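Local coordinates for N-acetylglucosaminidase (Paenibacillus barengoltzii, PDB 6INX), which probably hydrolyses glycosidic bonds in glycans containing N-acetylglucosamine, as a member of glycoside hydrolase family 18, at residues 182-187 and 211-217; 192-198 and 235-241; 197-203 and 285-290. One frame throughout, in Å; residues are numbered along the deposited sequence.

Interaction 1 of 3, residues 182-187 and 211-217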
# COMPACT_ATOMS: atom_id res chain seq x y z
N LEU A 182 -12.05 12.94 -5.79
CA LEU A 182 -11.18 11.85 -5.36
C LEU A 182 -11.26 10.74 -6.40
O LEU A 182 -12.33 10.18 -6.66
CB LEU A 182 -11.58 11.32 -3.99
CG LEU A 182 -11.67 12.33 -2.85
CD1 LEU A 182 -12.00 11.60 -1.55
CD2 LEU A 182 -10.36 13.09 -2.76
N MET A 183 -10.11 10.41 -6.98
CA MET A 183 -10.06 9.36 -8.00
C MET A 183 -10.07 8.01 -7.28
O MET A 183 -9.05 7.31 -7.17
CB MET A 183 -8.84 9.53 -8.89
CG MET A 183 -9.00 10.69 -9.88
SD MET A 183 -7.61 10.86 -11.01
CE MET A 183 -6.38 11.38 -9.83
N THR A 184 -11.26 7.65 -6.77
CA THR A 184 -11.45 6.37 -6.07
C THR A 184 -11.67 5.23 -7.07
O THR A 184 -12.66 4.50 -7.05
CB THR A 184 -12.54 6.47 -5.01
OG1 THR A 184 -13.77 6.91 -5.60
CG2 THR A 184 -12.14 7.44 -3.90
N TYR A 185 -10.69 5.10 -7.96
CA TYR A 185 -10.60 4.04 -8.95
C TYR A 185 -9.12 3.86 -9.26
O TYR A 185 -8.29 4.70 -8.89
CB TYR A 185 -11.46 4.30 -10.21
CG TYR A 185 -11.41 5.69 -10.80
CD1 TYR A 185 -10.29 6.14 -11.47
CD2 TYR A 185 -12.51 6.54 -10.72
CE1 TYR A 185 -10.25 7.41 -12.04
CE2 TYR A 185 -12.49 7.81 -11.30
CZ TYR A 185 -11.35 8.23 -11.94
OH TYR A 185 -11.31 9.49 -12.52
N ASP A 186 -8.78 2.76 -9.93
CA ASP A 186 -7.38 2.33 -10.06
C ASP A 186 -6.70 2.26 -8.69
O ASP A 186 -5.48 2.42 -8.59
CB ASP A 186 -6.54 3.22 -10.99
CG ASP A 186 -7.12 3.35 -12.37
OD1 ASP A 186 -7.78 2.41 -12.84
OD2 ASP A 186 -6.90 4.43 -12.98
N MET A 187 -7.48 2.04 -7.63
CA MET A 187 -6.89 2.04 -6.29
C MET A 187 -6.01 0.83 -6.06
O MET A 187 -5.11 0.87 -5.20
CB MET A 187 -7.97 2.13 -5.21
CG MET A 187 -8.64 3.51 -5.16
SD MET A 187 -9.80 3.76 -3.81
CE MET A 187 -11.15 2.71 -4.35
N ILE A 211 -7.04 0.55 1.20
CA ILE A 211 -7.74 1.71 0.66
C ILE A 211 -9.12 1.32 0.13
O ILE A 211 -9.39 0.16 -0.20
CB ILE A 211 -6.87 2.41 -0.41
CG1 ILE A 211 -7.34 3.84 -0.70
CG2 ILE A 211 -6.84 1.58 -1.68
CD1 ILE A 211 -7.36 4.78 0.50
N SER A 212 -10.00 2.32 0.05
CA SER A 212 -11.38 2.19 -0.41
C SER A 212 -11.91 3.61 -0.54
O SER A 212 -11.25 4.56 -0.11
CB SER A 212 -12.24 1.39 0.58
OG SER A 212 -12.34 2.06 1.82
N VAL A 213 -13.10 3.76 -1.12
CA VAL A 213 -13.76 5.07 -1.12
C VAL A 213 -13.88 5.60 0.30
O VAL A 213 -13.50 6.74 0.60
CB VAL A 213 -15.16 4.99 -1.77
CG1 VAL A 213 -15.92 6.31 -1.53
CG2 VAL A 213 -15.08 4.65 -3.25
N ASP A 214 -14.40 4.76 1.20
CA ASP A 214 -14.63 5.17 2.58
C ASP A 214 -13.31 5.58 3.25
O ASP A 214 -13.24 6.62 3.91
CB ASP A 214 -15.32 4.01 3.31
CG ASP A 214 -15.58 4.28 4.77
OD1 ASP A 214 -16.19 5.31 5.12
OD2 ASP A 214 -15.20 3.40 5.58
N ALA A 215 -12.26 4.77 3.08
CA ALA A 215 -10.99 5.13 3.71
C ALA A 215 -10.40 6.39 3.10
O ALA A 215 -9.78 7.20 3.81
CB ALA A 215 -9.99 3.97 3.60
N SER A 216 -10.58 6.59 1.79
CA SER A 216 -10.06 7.78 1.12
C SER A 216 -10.78 9.04 1.60
O SER A 216 -10.13 10.03 1.94
CB SER A 216 -10.18 7.61 -0.40
OG SER A 216 -9.69 8.75 -1.08
N VAL A 217 -12.11 9.00 1.64
CA VAL A 217 -12.88 10.13 2.16
C VAL A 217 -12.42 10.48 3.57
O VAL A 217 -12.15 11.64 3.89
CB VAL A 217 -14.39 9.81 2.11
CG1 VAL A 217 -15.19 10.89 2.85
CG2 VAL A 217 -14.86 9.66 0.66
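The end of the sixth barrel strand meets the start of the helix that follows it in the TIM-barrel body, and Met183-Thr184-Tyr185-Asp186 supplies the family's MxYD sequence at the C-terminal end of that strand and in the loop after it. No hydrogen bond joins 182-187 to 211-217; they meet through small and medium-sized side chains suited to a tight strand-helix interface. Leu182 CD1 reaches Val217 CG2 at 4.1 Å and Ser216 OG at 3.7 Å. Two residues on, Thr184 OG1 touches Val213 CG2 at 3.5 Å, while its hydroxyl bonds to Gly233 N on the next barrel strand; Ser216 likewise satisfies its hydroxyl on Ala160 O, so both polar groups are tolerated in a buried seam. Beyond the strand, Met187 uses its long, flexible chain to follow the turn before the helix: CB packs on Ile211 CG2 at 3.7 Å, and CE lies 3.9 Å from Val213 N. Ser212 is the N-cap, its OG accepting from Ala215 N at 3.0 Å and also bonding Thr203 OG1. A short polar side chain fits here because it can turn back to the first turn's open NH groups. Strand, loop and packed helix make one beta-alpha unit of a (beta/alpha)8 barrel.

Interaction 2 of 3, residues 192-198 and 235-241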
# COMPACT_ATOMS: atom_id res chain seq x y z
N GLN A 192 0.52 -3.30 -8.32
CA GLN A 192 0.45 -4.44 -7.41
C GLN A 192 0.08 -5.72 -8.15
O GLN A 192 -0.71 -5.71 -9.10
CB GLN A 192 -0.51 -4.17 -6.23
CG GLN A 192 -1.97 -4.04 -6.62
CD GLN A 192 -2.83 -3.73 -5.42
OE1 GLN A 192 -2.80 -2.62 -4.88
NE2 GLN A 192 -3.60 -4.73 -4.96
N THR A 193 0.66 -6.83 -7.68
CA THR A 193 0.37 -8.14 -8.22
C THR A 193 -0.67 -8.90 -7.41
O THR A 193 -1.05 -10.01 -7.79
CB THR A 193 1.65 -8.98 -8.30
OG1 THR A 193 2.23 -9.05 -7.00
CG2 THR A 193 2.65 -8.37 -9.26
N LEU A 194 -1.15 -8.31 -6.31
CA LEU A 194 -2.24 -8.92 -5.54
C LEU A 194 -3.57 -8.45 -6.11
O LEU A 194 -3.77 -7.25 -6.32
CB LEU A 194 -2.14 -8.47 -4.08
CG LEU A 194 -3.07 -9.27 -3.18
CD1 LEU A 194 -2.56 -10.69 -3.01
CD2 LEU A 194 -3.19 -8.59 -1.82
N THR A 195 -4.49 -9.38 -6.34
CA THR A 195 -5.79 -8.98 -6.84
C THR A 195 -6.60 -8.29 -5.75
O THR A 195 -6.37 -8.47 -4.54
CB THR A 195 -6.59 -10.18 -7.35
OG1 THR A 195 -6.91 -11.07 -6.27
CG2 THR A 195 -5.81 -10.96 -8.40
N GLY A 196 -7.54 -7.47 -6.19
CA GLY A 196 -8.46 -6.82 -5.28
C GLY A 196 -9.35 -5.88 -6.05
O GLY A 196 -9.30 -5.82 -7.28
N HIS A 197 -10.16 -5.14 -5.31
CA HIS A 197 -11.14 -4.25 -5.93
C HIS A 197 -10.49 -2.92 -6.27
O HIS A 197 -9.88 -2.29 -5.40
CB HIS A 197 -12.27 -4.01 -4.94
CG HIS A 197 -12.96 -5.26 -4.49
ND1 HIS A 197 -13.56 -6.13 -5.37
CD2 HIS A 197 -13.13 -5.78 -3.25
CE1 HIS A 197 -14.08 -7.14 -4.70
NE2 HIS A 197 -13.83 -6.95 -3.41
N HIS A 198 -10.67 -2.45 -7.51
CA HIS A 198 -10.01 -1.20 -7.90
C HIS A 198 -10.82 0.04 -7.55
O HIS A 198 -10.26 1.14 -7.52
CB HIS A 198 -9.54 -1.26 -9.37
CG HIS A 198 -10.52 -0.74 -10.37
ND1 HIS A 198 -10.47 0.55 -10.87
CD2 HIS A 198 -11.51 -1.36 -11.07
CE1 HIS A 198 -11.41 0.71 -11.78
NE2 HIS A 198 -12.06 -0.43 -11.92
N ALA A 235 -15.98 4.09 -11.73
CA ALA A 235 -15.23 3.67 -12.90
C ALA A 235 -16.15 2.91 -13.84
O ALA A 235 -16.82 1.96 -13.42
CB ALA A 235 -14.06 2.77 -12.50
N PHE A 236 -16.18 3.32 -15.10
CA PHE A 236 -16.92 2.61 -16.14
C PHE A 236 -16.06 1.56 -16.86
O PHE A 236 -16.32 1.23 -18.02
CB PHE A 236 -17.50 3.61 -17.16
CG PHE A 236 -18.64 4.46 -16.64
CD1 PHE A 236 -19.00 4.49 -15.30
CD2 PHE A 236 -19.33 5.28 -17.52
CE1 PHE A 236 -20.06 5.29 -14.86
CE2 PHE A 236 -20.37 6.09 -17.09
CZ PHE A 236 -20.73 6.10 -15.77
N TYR A 237 -15.06 1.02 -16.17
CA TYR A 237 -14.12 0.07 -16.78
C TYR A 237 -13.52 -0.76 -15.65
O TYR A 237 -13.68 -0.44 -14.46
CB TYR A 237 -13.00 0.80 -17.54
CG TYR A 237 -12.14 1.57 -16.56
CD1 TYR A 237 -12.53 2.81 -16.11
CD2 TYR A 237 -10.98 1.00 -16.02
CE1 TYR A 237 -11.79 3.50 -15.16
CE2 TYR A 237 -10.24 1.68 -15.08
CZ TYR A 237 -10.65 2.93 -14.66
OH TYR A 237 -9.93 3.60 -13.71
N SER A 238 -12.80 -1.80 -16.03
CA SER A 238 -12.27 -2.77 -15.08
C SER A 238 -10.75 -2.71 -14.97
O SER A 238 -10.04 -2.19 -15.83
CB SER A 238 -12.68 -4.19 -15.47
OG SER A 238 -12.07 -4.61 -16.68
N ARG A 239 -10.25 -3.29 -13.87
CA ARG A 239 -8.85 -3.67 -13.73
C ARG A 239 -8.79 -5.19 -13.68
O ARG A 239 -9.72 -5.84 -13.19
CB ARG A 239 -8.25 -3.09 -12.44
CG ARG A 239 -7.87 -1.60 -12.54
CD ARG A 239 -6.55 -1.43 -13.27
NE ARG A 239 -6.29 -0.03 -13.58
CZ ARG A 239 -5.15 0.42 -14.10
NH1 ARG A 239 -4.15 -0.42 -14.36
NH2 ARG A 239 -5.01 1.71 -14.36
N MET A 240 -7.72 -5.77 -14.22
CA MET A 240 -7.70 -7.21 -14.47
C MET A 240 -6.33 -7.79 -14.18
O MET A 240 -5.31 -7.21 -14.55
CB MET A 240 -8.06 -7.47 -15.94
CG MET A 240 -8.01 -8.94 -16.35
SD MET A 240 -8.59 -9.18 -18.05
CE MET A 240 -7.29 -8.36 -18.96
N TRP A 241 -6.31 -8.93 -13.50
CA TRP A 241 -5.09 -9.68 -13.24
C TRP A 241 -5.18 -11.04 -13.91
O TRP A 241 -6.24 -11.67 -13.93
CB TRP A 241 -4.88 -9.89 -11.73
CG TRP A 241 -4.48 -8.67 -10.94
CD1 TRP A 241 -3.23 -8.37 -10.49
CD2 TRP A 241 -5.34 -7.63 -10.47
NE1 TRP A 241 -3.25 -7.20 -9.76
CE2 TRP A 241 -4.54 -6.72 -9.74
CE3 TRP A 241 -6.71 -7.37 -10.61
CZ2 TRP A 241 -5.06 -5.57 -9.15
CZ3 TRP A 241 -7.23 -6.23 -10.01
CH2 TRP A 241 -6.41 -5.34 -9.29
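Ala235 closes the seventh barrel strand, and its small CB allows His198 CE1 to approach to 3.4 Å. Tyr237 then offers its carbonyl: His198 NE2 donates to Tyr237 O at 3.0 Å, and the two rings lie obliquely, centroids 5.1 Å apart. His198 suits this spot because its other nitrogen, ND1, bonds Asp186 N. Here the chain leaves the barrel for strand 237-241 of the antiparallel sheet, the insertion domain found in many family 18 enzymes between the seventh strand and its helix. Arg239 lays its aliphatic part over one face of the His198 ring, CG 3.8 Å from the centroid in a CH-pi contact, while its guanidinium forms a salt bridge with Asp186 and bonds Gly259 O. Two residues on, Trp241 fills the bend of 192-196. Its NE1 donates to Gln192 O at 3.0 Å, Thr195 CA sits over the six-membered ring 3.9 Å from its centroid, and Gly196 O comes within 3.5 Å of Trp241 CZ3, with Gly196 N over the ring face.

Interaction 3 of 3, residues 197-203 and 285-290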
# COMPACT_ATOMS: atom_id res chain seq x y z
N HIS A 197 -10.16 -5.14 -5.31
CA HIS A 197 -11.14 -4.25 -5.93
C HIS A 197 -10.49 -2.92 -6.27
O HIS A 197 -9.88 -2.29 -5.40
CB HIS A 197 -12.27 -4.01 -4.94
CG HIS A 197 -12.96 -5.26 -4.49
ND1 HIS A 197 -13.56 -6.13 -5.37
CD2 HIS A 197 -13.13 -5.78 -3.25
CE1 HIS A 197 -14.08 -7.14 -4.70
NE2 HIS A 197 -13.83 -6.95 -3.41
N HIS A 198 -10.67 -2.45 -7.51
CA HIS A 198 -10.01 -1.20 -7.90
C HIS A 198 -10.82 0.04 -7.55
O HIS A 198 -10.26 1.14 -7.52
CB HIS A 198 -9.54 -1.26 -9.37
CG HIS A 198 -10.52 -0.74 -10.37
ND1 HIS A 198 -10.47 0.55 -10.87
CD2 HIS A 198 -11.51 -1.36 -11.07
CE1 HIS A 198 -11.41 0.71 -11.78
NE2 HIS A 198 -12.06 -0.43 -11.92
N THR A 199 -12.11 -0.12 -7.28
CA THR A 199 -12.99 1.03 -7.09
C THR A 199 -14.01 0.72 -5.99
O THR A 199 -15.19 1.09 -6.07
CB THR A 199 -13.56 1.49 -8.43
OG1 THR A 199 -14.24 2.74 -8.29
CG2 THR A 199 -14.47 0.43 -9.08
N ASN A 200 -13.54 0.09 -4.91
CA ASN A 200 -14.41 -0.42 -3.86
C ASN A 200 -14.88 0.66 -2.89
O ASN A 200 -14.09 1.47 -2.40
CB ASN A 200 -13.70 -1.52 -3.06
CG ASN A 200 -12.33 -1.09 -2.52
OD1 ASN A 200 -11.50 -0.50 -3.24
ND2 ASN A 200 -12.07 -1.42 -1.25
N LEU A 201 -16.18 0.63 -2.58
CA LEU A 201 -16.73 1.54 -1.59
C LEU A 201 -16.09 1.34 -0.22
O LEU A 201 -15.68 2.31 0.42
CB LEU A 201 -18.25 1.36 -1.53
CG LEU A 201 -18.95 2.28 -0.53
CD1 LEU A 201 -18.62 3.74 -0.85
CD2 LEU A 201 -20.45 2.05 -0.56
N TYR A 202 -16.02 0.10 0.28
CA TYR A 202 -15.47 -0.16 1.60
C TYR A 202 -14.29 -1.11 1.53
O TYR A 202 -14.16 -1.92 0.61
CB TYR A 202 -16.51 -0.78 2.55
CG TYR A 202 -17.71 0.09 2.87
CD1 TYR A 202 -17.60 1.20 3.69
CD2 TYR A 202 -18.95 -0.21 2.33
CE1 TYR A 202 -18.72 1.98 3.97
CE2 TYR A 202 -20.06 0.57 2.60
CZ TYR A 202 -19.94 1.65 3.42
OH TYR A 202 -21.06 2.42 3.68
N THR A 203 -13.43 -1.03 2.54
CA THR A 203 -12.28 -1.92 2.66
C THR A 203 -12.73 -3.29 3.14
O THR A 203 -13.58 -3.40 4.03
CB THR A 203 -11.26 -1.32 3.62
OG1 THR A 203 -10.87 -0.03 3.13
CG2 THR A 203 -10.03 -2.21 3.75
N GLU A 285 -18.99 -7.11 1.80
CA GLU A 285 -18.34 -6.17 2.70
C GLU A 285 -17.87 -4.93 1.94
O GLU A 285 -18.14 -3.81 2.37
CB GLU A 285 -17.16 -6.82 3.43
CG GLU A 285 -16.59 -5.90 4.50
CD GLU A 285 -15.49 -6.56 5.31
OE1 GLU A 285 -14.97 -7.60 4.88
OE2 GLU A 285 -15.14 -6.03 6.39
N ALA A 286 -17.19 -5.13 0.82
CA ALA A 286 -16.67 -4.00 0.06
C ALA A 286 -17.76 -3.29 -0.72
O ALA A 286 -17.56 -2.15 -1.15
CB ALA A 286 -15.60 -4.50 -0.91
N LYS A 287 -18.91 -3.95 -0.92
CA LYS A 287 -19.96 -3.49 -1.84
C LYS A 287 -19.45 -3.36 -3.28
O LYS A 287 -19.64 -2.34 -3.94
CB LYS A 287 -20.65 -2.20 -1.36
CG LYS A 287 -21.16 -2.19 0.08
CD LYS A 287 -22.11 -3.33 0.37
CE LYS A 287 -22.65 -3.22 1.80
NZ LYS A 287 -23.30 -4.49 2.25
N ALA A 288 -18.80 -4.42 -3.76
CA ALA A 288 -18.19 -4.40 -5.08
C ALA A 288 -18.37 -5.72 -5.82
O ALA A 288 -18.26 -6.79 -5.21
CB ALA A 288 -16.68 -4.09 -4.98
N PRO A 289 -18.64 -5.67 -7.12
CA PRO A 289 -18.70 -6.90 -7.92
C PRO A 289 -17.34 -7.26 -8.50
O PRO A 289 -16.47 -6.41 -8.72
CB PRO A 289 -19.65 -6.49 -9.05
CG PRO A 289 -19.23 -5.06 -9.35
CD PRO A 289 -18.92 -4.48 -7.95
N TYR A 290 -17.17 -8.55 -8.76
CA TYR A 290 -15.95 -9.03 -9.41
C TYR A 290 -16.27 -10.28 -10.22
O TYR A 290 -17.25 -10.97 -9.95
CB TYR A 290 -14.80 -9.26 -8.41
CG TYR A 290 -15.06 -10.27 -7.30
CD1 TYR A 290 -15.83 -9.93 -6.20
CD2 TYR A 290 -14.46 -11.52 -7.33
CE1 TYR A 290 -16.03 -10.84 -5.16
CE2 TYR A 290 -14.65 -12.44 -6.30
CZ TYR A 290 -15.44 -12.09 -5.22
OH TYR A 290 -15.63 -13.01 -4.20
O HOH W 1 -14.35 -4.96 -7.76
O HOH W 2 -17.77 -0.48 -4.66
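His197, with chi1 in the m well, swings its imidazole across to the start of strand 288-292, where Ala288 CB sits over one face, 3.9 Å from the ring centroid in a CH-pi contact. The methyl is small enough to let the ring lie close. His197 CE1 also meets Tyr290 CD1 at 3.6 Å; with Tyr290 in the p rotamer, the two rings lie oblique to each other, planes at 62°. Both imidazole nitrogens are used: NE2 bonds Asp283, and ND1 is 2.8 Å from a water that donates to Pro289 O at 2.7 Å. Asn200, also p, folds ND2 back onto Tyr202 O at 2.8 Å, within the same loop; across the contact Tyr202 N donates to Ala286 O at 3.1 Å. A second water accepts from Leu201 N at 2.8 Å and lies 2.7 Å from Lys287 O. Lys287 has left-handed backbone angles (60/50) in a G1 beta bulge; its CG meets the Tyr202 ring edge at CD2, 3.7 Å away, before the chain leads off and NZ bonds Glu284 O. Around this contact, helix 303-316 packs on Leu201 and Lys287, strand 279-283 pairs beside strand 288-292, and helix 213-222 meets Leu201, Tyr202 and Thr203.

The long loop between the sixth barrel strand and helix 213-222 ties the three contacts together. The centre of interaction 1 is the nearest to the chain's centre, about 10 Å from it, and the contact joins the loop's two ends within the barrel by mainly apolar packing. Interactions 2 and 3, their centres about 16 and 17 Å out, share His197 and His198 and fix the loop's middle to one antiparallel sheet, on strands 237-241 and 288-292. Interaction 2 is fully buried and relies on aromatic rings and ring-nitrogen hydrogen bonds; interaction 3, reaching exposed Glu285, adds waters and a backbone bond. Asp186 OD1 to Tyr237 OH (2.6 Å) links interactions 1 and 2, and Val213 N to Asn200 O (2.8 Å) links 1 and 3.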